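3-dehydroshikimate dehydratase (Bacillus anthracis, PDB 3DX5) catalyses the manganese-dependent dehydration of 3-dehydroshikimate to 3,4-dihydroxybenzoate, the catechol precursor of the siderophore petrobactin. Local coordinates at residues S16-V21 with E51-C56; N123-I128 with G160-P165; D185-L190 with Q241-T246. All coordinates share one frame; numbering follows the deposited sequence.

The three interactions join helices in the outer layer of one TIM barrel and follow one another along the chain. The centres of interactions 1 and 2 are about 35 Å apart, those of interactions 1 and 3 about 32 Å. Interactions 2 and 3 are closer: their centres are about 24 Å apart and their nearest atoms about 9 Å. Interaction 1 lies away from the active site, near the second subunit. In interaction 2 the side chain of I125 lies about 12 Å from that of E142, which binds both manganese and substrate. In interaction 3 the side chain of V243 is about 11 Å from that of the manganese ligand H198. Both lie outside the first shell.

Interaction 1: S16-V21 with E51-C56; sequences SFTDIV and ERELNC
T18 and E53 mark the closest point of the two backbones, with their CA atoms 6.8 Å apart. Helix segments 17-21 and 51-56 run nearly parallel, at 17°, and their axes approach to 10.6 Å. They belong to the helical layer around a TIM barrel. Helix 17-26 follows strand 2-6, and helix 47-56 comes after the neighbouring parallel strand 31-35.

With axes this far apart, side chains bridge the gap, and E53 covers most of it. CB and CG pass beside the ring of F17, and E53 CB is 3.8 Å from F17 CE2. The carboxylate of E53 stands almost upright to this ring, with the planes 82° apart. A bend at chi2 turns the carboxylate carbon toward T18 and V21. E53 crosses T18 at about a right angle, with E53 OE2 3.6 Å from T18 OG1 and also near T18 CG2. V21 CG1 meets the other oxygen, E53 OE1, at 3.7 Å. No direct hydrogen bond joins the segments. Instead, a water donates both to T18 O and to E53 OE1 and ties the glutamate to the first turn of helix 17-26.

The CB of F17 points at helix 47-56, and CG is anti to the backbone N (chi1 -179°). F17 CZ makes an apolar contact with L54 CD2 at 4.2 Å. L54 also packs on W95 and F96 of helix 79-96. F17 also touches L14 of the second subunit, and thus the contact borders the dimer interface. S16 is the N-cap of helix 17-26: its OG accepts from D19 N at 3.1 Å.

Interaction 2: N123-I128 with G160-P165; sequences NRIRMI and GEVDHP
R126 and V162 carry the polar part of this contact, where helix 115-134 meets the C-terminal end of helix 152-162. Their CA atoms are 5.7 Å apart. D163, with positive phi, is the first residue beyond helix 152-162 to leave helical angles. R126 NE donates to V162 O at 3.1 Å, in the carbonyl plane and on a lone pair. R126 NH2 adds a weak bond to the same oxygen. E161 O lies at the guanidinium edge, in its plane, 2.9 Å from R126 NH2. R126 CG is anti to the backbone N (chi1 -170°), and a bend at chi3 (-67°) lets NE turn to V162 O. N123 helps to fix the group from within its own helix: R126 NH1 donates to N123 OD1 at 3.1 Å. A water donates to D163 O and accepts a weak bond from R126 NE. The arginine charge would probably be stabilised by the V162 carbonyl at the helix C-terminus.

The apolar part centres on V162. Its CG2 meets I125 CG2 at 3.9 Å, and the two side chains cross at about a right angle. V162 CG1 lies 3.9 Å from R126 CA.

Two more polar ends are held by helix 115-134: E161 by a salt bridge to R118, H164 NE2 by a hydrogen bond to E130. I125 and V162 both pack on L167 of strand 167-172. The contact thus sets two neighbouring helices of the barrel's outer layer over that strand.

Interaction 3: D185-L190 with Q241-T246; sequences DSFQQL and QEVRDT
The ring of F187 is met by three residues of 241-246. V243 CG1 sits over one face, a CH-pi contact 3.9 Å from the F187 ring centroid and 20° off the normal. T246 meets the ring tip to tip, with its CG2 3.7 Å from F187 CZ. E242 OE1 lies 3.8 Å from F187 CD2. The CB of F187 points at the other segment, and CG is anti to the backbone N (chi1 162°). Helices 183-190 and 236-243 belong to the outer layer of the TIM barrel.

At the exposed border, Q188 NE2 donates to E242 OE1 at 3.2 Å. It comes from above the carboxylate plane, 54° out of it.

The next shell sets the position of T246. A type I turn from V243 to T246 closes with T246 N bonded to V243 O. T246 OG1 donates to the same carbonyl oxygen at 2.9 Å and also bonds to the hydroxyl of Y197. F187 and V243 both pack on Y197 of strand 194-202 and on F173.

The chemistry is therefore divided: a buried apolar ring contact joins the helices, and in this crystal a neutral amide at the surface binds the carboxylate without a salt bridge between the two.

Interaction 1: S16-V21 with E51-C56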
loop_
_atom_site.group_PDB
_atom_site.type_symbol
_atom_site.label_atom_id
_atom_site.label_comp_id
_atom_site.label_asym_id
_atom_site.label_seq_id
_atom_site.Cartn_x
_atom_site.Cartn_y
_atom_site.Cartn_z
ATOM N N SER A 16 -14.779 -1.496 -3.660
ATOM C CA SER A 16 -15.266 -2.766 -3.096
ATOM C C SER A 16 -14.949 -3.932 -3.996
ATOM O O SER A 16 -14.728 -3.772 -5.192
ATOM C CB SER A 16 -16.786 -2.701 -2.880
ATOM O OG SER A 16 -17.424 -2.695 -4.137
ATOM N N PHE A 17 -14.924 -5.133 -3.420
ATOM C CA PHE A 17 -14.756 -6.347 -4.221
ATOM C C PHE A 17 -15.872 -6.457 -5.291
ATOM O O PHE A 17 -15.602 -6.864 -6.440
ATOM C CB PHE A 17 -14.753 -7.577 -3.305
ATOM C CG PHE A 17 -14.553 -8.884 -4.040
ATOM C CD1 PHE A 17 -13.366 -9.150 -4.731
ATOM C CD2 PHE A 17 -15.543 -9.857 -4.017
ATOM C CE1 PHE A 17 -13.183 -10.366 -5.404
ATOM C CE2 PHE A 17 -15.351 -11.087 -4.691
ATOM C CZ PHE A 17 -14.181 -11.340 -5.364
ATOM N N THR A 18 -17.114 -6.106 -4.901
ATOM C CA THR A 18 -18.257 -6.154 -5.805
ATOM C C THR A 18 -17.976 -5.305 -7.055
ATOM O O THR A 18 -18.223 -5.763 -8.170
ATOM C CB THR A 18 -19.558 -5.663 -5.131
ATOM O OG1 THR A 18 -19.912 -6.546 -4.049
ATOM C CG2 THR A 18 -20.738 -5.595 -6.159
ATOM N N ASP A 19 -17.428 -4.092 -6.872
ATOM C CA ASP A 19 -17.108 -3.231 -8.009
ATOM C C ASP A 19 -15.927 -3.727 -8.847
ATOM O O ASP A 19 -15.915 -3.572 -10.083
ATOM C CB ASP A 19 -16.863 -1.799 -7.556
ATOM C CG ASP A 19 -18.158 -1.099 -7.142
ATOM O OD1 ASP A 19 -19.275 -1.654 -7.347
ATOM O OD2 ASP A 19 -18.057 0.024 -6.625
ATOM N N ILE A 20 -14.934 -4.328 -8.209
ATOM C CA ILE A 20 -13.875 -4.996 -8.991
ATOM C C ILE A 20 -14.419 -6.154 -9.873
ATOM O O ILE A 20 -14.083 -6.262 -11.075
ATOM C CB ILE A 20 -12.775 -5.490 -8.106
ATOM C CG1 ILE A 20 -11.947 -4.288 -7.627
ATOM C CG2 ILE A 20 -11.872 -6.496 -8.883
ATOM C CD1 ILE A 20 -10.923 -4.671 -6.642
ATOM N N VAL A 21 -15.272 -6.995 -9.291
ATOM C CA VAL A 21 -15.821 -8.101 -10.036
ATOM C C VAL A 21 -16.616 -7.554 -11.220
ATOM O O VAL A 21 -16.498 -8.056 -12.330
ATOM C CB VAL A 21 -16.695 -9.003 -9.144
ATOM C CG1 VAL A 21 -17.503 -10.000 -10.011
ATOM C CG2 VAL A 21 -15.856 -9.738 -8.116
ATOM N N GLU A 51 -19.203 -14.007 -0.236
ATOM C CA GLU A 51 -19.862 -15.282 -0.579
ATOM C C GLU A 51 -20.932 -15.136 -1.660
ATOM O O GLU A 51 -21.021 -15.970 -2.546
ATOM C CB GLU A 51 -20.552 -15.903 0.634
ATOM C CG GLU A 51 -19.695 -16.818 1.460
ATOM C CD GLU A 51 -19.631 -18.261 0.935
ATOM O OE1 GLU A 51 -19.069 -19.133 1.671
ATOM O OE2 GLU A 51 -20.135 -18.533 -0.185
ATOM N N ARG A 52 -21.757 -14.103 -1.555
ATOM C CA ARG A 52 -22.758 -13.858 -2.586
ATOM C C ARG A 52 -22.077 -13.613 -3.934
ATOM O O ARG A 52 -22.492 -14.190 -4.939
ATOM C CB ARG A 52 -23.718 -12.721 -2.197
ATOM C CG ARG A 52 -24.702 -13.121 -1.101
ATOM C CD ARG A 52 -25.917 -12.195 -1.008
ATOM N NE ARG A 52 -26.633 -12.380 0.257
ATOM C CZ ARG A 52 -26.438 -11.628 1.340
ATOM N NH1 ARG A 52 -25.552 -10.642 1.308
ATOM N NH2 ARG A 52 -27.127 -11.859 2.453
ATOM N N GLU A 53 -21.018 -12.803 -3.954
ATOM C CA GLU A 53 -20.262 -12.579 -5.205
ATOM C C GLU A 53 -19.687 -13.858 -5.752
ATOM O O GLU A 53 -19.814 -14.124 -6.944
ATOM C CB GLU A 53 -19.120 -11.556 -5.068
ATOM C CG GLU A 53 -19.594 -10.117 -4.933
ATOM C CD GLU A 53 -20.473 -9.649 -6.104
ATOM O OE1 GLU A 53 -20.045 -9.759 -7.274
ATOM O OE2 GLU A 53 -21.594 -9.157 -5.842
ATOM N N LEU A 54 -19.050 -14.653 -4.891
ATOM C CA LEU A 54 -18.386 -15.882 -5.337
ATOM C C LEU A 54 -19.406 -16.825 -5.985
ATOM O O LEU A 54 -19.106 -17.470 -6.984
ATOM C CB LEU A 54 -17.606 -16.541 -4.183
ATOM C CG LEU A 54 -16.413 -15.703 -3.649
ATOM C CD1 LEU A 54 -15.677 -16.351 -2.460
ATOM C CD2 LEU A 54 -15.417 -15.331 -4.808
ATOM N N ASN A 55 -20.626 -16.847 -5.456
ATOM C CA ASN A 55 -21.674 -17.705 -6.027
ATOM C C ASN A 55 -22.172 -17.328 -7.433
ATOM O O ASN A 55 -22.790 -18.158 -8.082
ATOM C CB ASN A 55 -22.838 -17.871 -5.052
ATOM C CG ASN A 55 -22.413 -18.576 -3.753
ATOM O OD1 ASN A 55 -21.334 -19.207 -3.674
ATOM N ND2 ASN A 55 -23.259 -18.468 -2.726
ATOM N N CYS A 56 -21.894 -16.110 -7.913
ATOM C CA CYS A 56 -22.201 -15.763 -9.314
ATOM C C CYS A 56 -21.014 -15.641 -10.207
ATOM O O CYS A 56 -21.219 -15.247 -11.363
ATOM C CB CYS A 56 -22.815 -14.391 -9.480
ATOM S SG CYS A 56 -23.809 -13.884 -8.237
HETATM O O HOH W 1 -20.051 -7.689 -8.980
#

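Interaction 2: N123-I128 with G160-P165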
loop_
_atom_site.group_PDB
_atom_site.type_symbol
_atom_site.label_atom_id
_atom_site.label_comp_id
_atom_site.label_asym_id
_atom_site.label_seq_id
_atom_site.Cartn_x
_atom_site.Cartn_y
_atom_site.Cartn_z
ATOM N N ASN A 123 15.449 -26.155 0.905
ATOM C CA ASN A 123 14.757 -27.017 1.859
ATOM C C ASN A 123 13.417 -26.442 2.351
ATOM O O ASN A 123 12.452 -27.187 2.502
ATOM C CB ASN A 123 15.666 -27.381 3.041
ATOM C CG ASN A 123 16.877 -28.221 2.606
ATOM O OD1 ASN A 123 16.901 -28.819 1.499
ATOM N ND2 ASN A 123 17.903 -28.250 3.461
ATOM N N ARG A 124 13.371 -25.138 2.595
ATOM C CA ARG A 124 12.134 -24.481 3.039
ATOM C C ARG A 124 11.064 -24.374 1.971
ATOM O O ARG A 124 9.880 -24.622 2.258
ATOM C CB ARG A 124 12.429 -23.115 3.638
ATOM C CG ARG A 124 13.022 -23.294 5.033
ATOM C CD ARG A 124 13.544 -22.015 5.585
ATOM N NE ARG A 124 13.900 -22.202 6.998
ATOM C CZ ARG A 124 13.849 -21.245 7.917
ATOM N NH1 ARG A 124 13.504 -20.009 7.580
ATOM N NH2 ARG A 124 14.160 -21.528 9.174
ATOM N N ILE A 125 11.459 -24.040 0.745
ATOM C CA ILE A 125 10.511 -24.064 -0.377
ATOM C C ILE A 125 9.924 -25.479 -0.524
ATOM O O ILE A 125 8.727 -25.642 -0.776
ATOM C CB ILE A 125 11.170 -23.606 -1.683
ATOM C CG1 ILE A 125 11.583 -22.128 -1.584
ATOM C CG2 ILE A 125 10.222 -23.775 -2.908
ATOM C CD1 ILE A 125 12.657 -21.768 -2.635
ATOM N N ARG A 126 10.770 -26.501 -0.354
ATOM C CA ARG A 126 10.320 -27.889 -0.486
ATOM C C ARG A 126 9.245 -28.190 0.558
ATOM O O ARG A 126 8.202 -28.797 0.235
ATOM C CB ARG A 126 11.471 -28.913 -0.351
ATOM C CG ARG A 126 11.026 -30.337 -0.728
ATOM C CD ARG A 126 12.156 -31.374 -0.546
ATOM N NE ARG A 126 13.210 -31.103 -1.521
ATOM C CZ ARG A 126 14.433 -30.692 -1.224
ATOM N NH1 ARG A 126 14.805 -30.506 0.043
ATOM N NH2 ARG A 126 15.280 -30.458 -2.209
HETATM N N MSE A 127 9.498 -27.749 1.788
HETATM C CA MSE A 127 8.546 -27.913 2.911
HETATM C C MSE A 127 7.217 -27.235 2.640
HETATM O O MSE A 127 6.174 -27.802 2.916
HETATM C CB MSE A 127 9.127 -27.370 4.224
HETATM C CG MSE A 127 10.280 -28.223 4.729
HETATM SE SE MSE A 127 11.147 -27.462 6.318
HETATM C CE MSE A 127 9.574 -27.583 7.470
ATOM N N ILE A 128 7.263 -26.015 2.113
ATOM C CA ILE A 128 6.040 -25.293 1.762
ATOM C C ILE A 128 5.281 -26.000 0.636
ATOM O O ILE A 128 4.062 -26.083 0.689
ATOM C CB ILE A 128 6.356 -23.836 1.447
ATOM C CG1 ILE A 128 6.527 -23.088 2.786
ATOM C CG2 ILE A 128 5.250 -23.189 0.609
ATOM C CD1 ILE A 128 7.337 -21.834 2.633
ATOM N N GLY A 160 15.187 -27.466 -10.285
ATOM C CA GLY A 160 15.864 -28.762 -10.202
ATOM C C GLY A 160 16.336 -29.048 -8.786
ATOM O O GLY A 160 16.341 -30.192 -8.375
ATOM N N GLU A 161 16.699 -28.026 -8.008
ATOM C CA GLU A 161 17.189 -28.281 -6.639
ATOM C C GLU A 161 16.044 -28.667 -5.687
ATOM O O GLU A 161 16.201 -29.547 -4.813
ATOM C CB GLU A 161 17.953 -27.061 -6.100
ATOM C CG GLU A 161 19.291 -26.756 -6.823
ATOM C CD GLU A 161 19.822 -25.311 -6.592
ATOM O OE1 GLU A 161 19.049 -24.337 -6.462
ATOM O OE2 GLU A 161 21.057 -25.134 -6.554
ATOM N N VAL A 162 14.900 -27.996 -5.812
ATOM C CA VAL A 162 13.745 -28.320 -4.961
ATOM C C VAL A 162 13.157 -29.683 -5.381
ATOM O O VAL A 162 12.867 -30.548 -4.523
ATOM C CB VAL A 162 12.648 -27.222 -5.008
ATOM C CG1 VAL A 162 11.373 -27.684 -4.280
ATOM C CG2 VAL A 162 13.153 -25.888 -4.393
ATOM N N ASP A 163 12.976 -29.855 -6.694
ATOM C CA ASP A 163 12.557 -31.117 -7.274
ATOM C C ASP A 163 11.267 -31.615 -6.609
ATOM O O ASP A 163 11.213 -32.725 -6.088
ATOM C CB ASP A 163 13.711 -32.139 -7.156
ATOM C CG ASP A 163 13.496 -33.363 -8.019
ATOM O OD1 ASP A 163 12.630 -33.328 -8.922
ATOM O OD2 ASP A 163 14.183 -34.374 -7.787
ATOM N N HIS A 164 10.232 -30.783 -6.598
ATOM C CA HIS A 164 8.947 -31.177 -6.026
ATOM C C HIS A 164 7.858 -30.906 -7.081
ATOM O O HIS A 164 7.914 -29.869 -7.713
ATOM C CB HIS A 164 8.641 -30.365 -4.753
ATOM C CG HIS A 164 7.475 -30.898 -3.979
ATOM N ND1 HIS A 164 6.168 -30.685 -4.363
ATOM C CD2 HIS A 164 7.421 -31.661 -2.854
ATOM C CE1 HIS A 164 5.354 -31.277 -3.502
ATOM N NE2 HIS A 164 6.090 -31.877 -2.574
ATOM N N PRO A 165 6.874 -31.834 -7.252
ATOM C CA PRO A 165 5.827 -31.684 -8.269
ATOM C C PRO A 165 4.879 -30.496 -8.077
ATOM O O PRO A 165 4.209 -30.108 -9.030
ATOM C CB PRO A 165 5.064 -33.020 -8.214
ATOM C CG PRO A 165 5.418 -33.630 -6.910
ATOM C CD PRO A 165 6.840 -33.188 -6.642
HETATM O O HOH W 2 11.376 -32.925 -3.317
#

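Interaction 3: D185-L190 with Q241-T246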
loop_
_atom_site.group_PDB
_atom_site.type_symbol
_atom_site.label_atom_id
_atom_site.label_comp_id
_atom_site.label_asym_id
_atom_site.label_seq_id
_atom_site.Cartn_x
_atom_site.Cartn_y
_atom_site.Cartn_z
ATOM N N ASP A 185 12.305 -17.294 -25.546
ATOM C CA ASP A 185 13.227 -18.322 -25.092
ATOM C C ASP A 185 13.025 -18.770 -23.594
ATOM O O ASP A 185 13.061 -20.003 -23.267
ATOM C CB ASP A 185 14.647 -17.868 -25.400
ATOM C CG ASP A 185 15.666 -18.870 -24.976
ATOM O OD1 ASP A 185 15.572 -20.055 -25.402
ATOM O OD2 ASP A 185 16.554 -18.478 -24.190
ATOM N N SER A 186 12.788 -17.798 -22.711
ATOM C CA SER A 186 12.507 -18.091 -21.298
ATOM C C SER A 186 11.189 -18.845 -21.134
ATOM O O SER A 186 11.092 -19.776 -20.333
ATOM C CB SER A 186 12.478 -16.812 -20.460
ATOM O OG SER A 186 13.599 -16.002 -20.743
ATOM N N PHE A 187 10.180 -18.467 -21.917
ATOM C CA PHE A 187 8.932 -19.198 -21.913
ATOM C C PHE A 187 9.187 -20.658 -22.316
ATOM O O PHE A 187 8.668 -21.583 -21.664
ATOM C CB PHE A 187 7.893 -18.570 -22.840
ATOM C CG PHE A 187 6.786 -19.501 -23.182
ATOM C CD1 PHE A 187 5.805 -19.803 -22.239
ATOM C CD2 PHE A 187 6.755 -20.142 -24.417
ATOM C CE1 PHE A 187 4.790 -20.699 -22.527
ATOM C CE2 PHE A 187 5.745 -21.055 -24.720
ATOM C CZ PHE A 187 4.760 -21.328 -23.783
ATOM N N GLN A 188 9.995 -20.869 -23.362
ATOM C CA GLN A 188 10.162 -22.204 -23.909
ATOM C C GLN A 188 10.913 -23.072 -22.904
ATOM O O GLN A 188 10.576 -24.258 -22.731
ATOM C CB GLN A 188 10.866 -22.218 -25.286
ATOM C CG GLN A 188 9.966 -21.671 -26.420
ATOM C CD GLN A 188 10.715 -21.369 -27.708
ATOM O OE1 GLN A 188 11.943 -21.456 -27.773
ATOM N NE2 GLN A 188 9.969 -21.001 -28.744
ATOM N N GLN A 189 11.883 -22.476 -22.215
ATOM C CA GLN A 189 12.684 -23.218 -21.256
ATOM C C GLN A 189 11.936 -23.476 -19.984
ATOM O O GLN A 189 12.133 -24.520 -19.383
ATOM C CB GLN A 189 14.011 -22.510 -20.950
ATOM C CG GLN A 189 15.007 -22.633 -22.109
ATOM C CD GLN A 189 16.339 -22.013 -21.771
ATOM O OE1 GLN A 189 17.014 -22.447 -20.844
ATOM N NE2 GLN A 189 16.742 -21.000 -22.542
ATOM N N LEU A 190 11.085 -22.542 -19.569
ATOM C CA LEU A 190 10.332 -22.686 -18.313
ATOM C C LEU A 190 8.959 -23.352 -18.461
ATOM O O LEU A 190 8.313 -23.650 -17.446
ATOM C CB LEU A 190 10.167 -21.337 -17.595
ATOM C CG LEU A 190 11.452 -20.749 -16.976
ATOM C CD1 LEU A 190 11.243 -19.265 -16.712
ATOM C CD2 LEU A 190 11.816 -21.523 -15.697
ATOM N N GLN A 241 1.935 -14.275 -29.083
ATOM C CA GLN A 241 1.907 -15.303 -30.163
ATOM C C GLN A 241 2.339 -16.663 -29.655
ATOM O O GLN A 241 1.764 -17.664 -30.058
ATOM C CB GLN A 241 2.816 -14.937 -31.320
ATOM C CG GLN A 241 2.260 -13.918 -32.245
ATOM C CD GLN A 241 3.208 -13.646 -33.400
ATOM O OE1 GLN A 241 3.356 -14.480 -34.300
ATOM N NE2 GLN A 241 3.870 -12.486 -33.376
ATOM N N GLU A 242 3.337 -16.693 -28.763
ATOM C CA GLU A 242 3.797 -17.932 -28.107
ATOM C C GLU A 242 2.865 -18.476 -27.050
ATOM O O GLU A 242 2.649 -19.676 -26.996
ATOM C CB GLU A 242 5.100 -17.692 -27.348
ATOM C CG GLU A 242 6.300 -17.620 -28.153
ATOM C CD GLU A 242 6.620 -18.920 -28.861
ATOM O OE1 GLU A 242 6.951 -19.942 -28.187
ATOM O OE2 GLU A 242 6.551 -18.880 -30.103
ATOM N N VAL A 243 2.352 -17.612 -26.172
ATOM C CA VAL A 243 1.626 -18.109 -25.029
ATOM C C VAL A 243 0.114 -18.225 -25.255
ATOM O O VAL A 243 -0.590 -18.845 -24.450
ATOM C CB VAL A 243 1.962 -17.315 -23.733
ATOM C CG1 VAL A 243 3.510 -17.212 -23.565
ATOM C CG2 VAL A 243 1.311 -15.943 -23.748
ATOM N N ARG A 244 -0.376 -17.691 -26.360
ATOM C CA ARG A 244 -1.835 -17.637 -26.566
ATOM C C ARG A 244 -2.554 -18.960 -26.649
ATOM O O ARG A 244 -3.757 -18.977 -26.460
ATOM C CB ARG A 244 -2.258 -16.747 -27.748
ATOM C CG ARG A 244 -2.073 -17.320 -29.121
ATOM C CD ARG A 244 -2.225 -16.171 -30.067
ATOM N NE ARG A 244 -2.444 -16.517 -31.470
ATOM C CZ ARG A 244 -1.579 -17.143 -32.274
ATOM N NH1 ARG A 244 -0.400 -17.576 -31.833
ATOM N NH2 ARG A 244 -1.914 -17.368 -33.535
ATOM N N ASP A 245 -1.841 -20.051 -26.925
ATOM C CA ASP A 245 -2.455 -21.385 -26.933
ATOM C C ASP A 245 -1.905 -22.258 -25.802
ATOM O O ASP A 245 -1.698 -23.464 -25.974
ATOM C CB ASP A 245 -2.210 -22.106 -28.266
ATOM C CG ASP A 245 -2.840 -21.399 -29.433
ATOM O OD1 ASP A 245 -4.078 -21.512 -29.601
ATOM O OD2 ASP A 245 -2.097 -20.746 -30.199
ATOM N N THR A 246 -1.622 -21.630 -24.668
ATOM C CA THR A 246 -1.440 -22.343 -23.399
ATOM C C THR A 246 -2.723 -22.035 -22.655
ATOM O O THR A 246 -3.477 -21.129 -23.047
ATOM C CB THR A 246 -0.203 -21.865 -22.551
ATOM O OG1 THR A 246 -0.390 -20.510 -22.123
ATOM C CG2 THR A 246 1.091 -21.935 -23.361
HETATM O O HOH W 3 6.950 -22.418 -28.371
#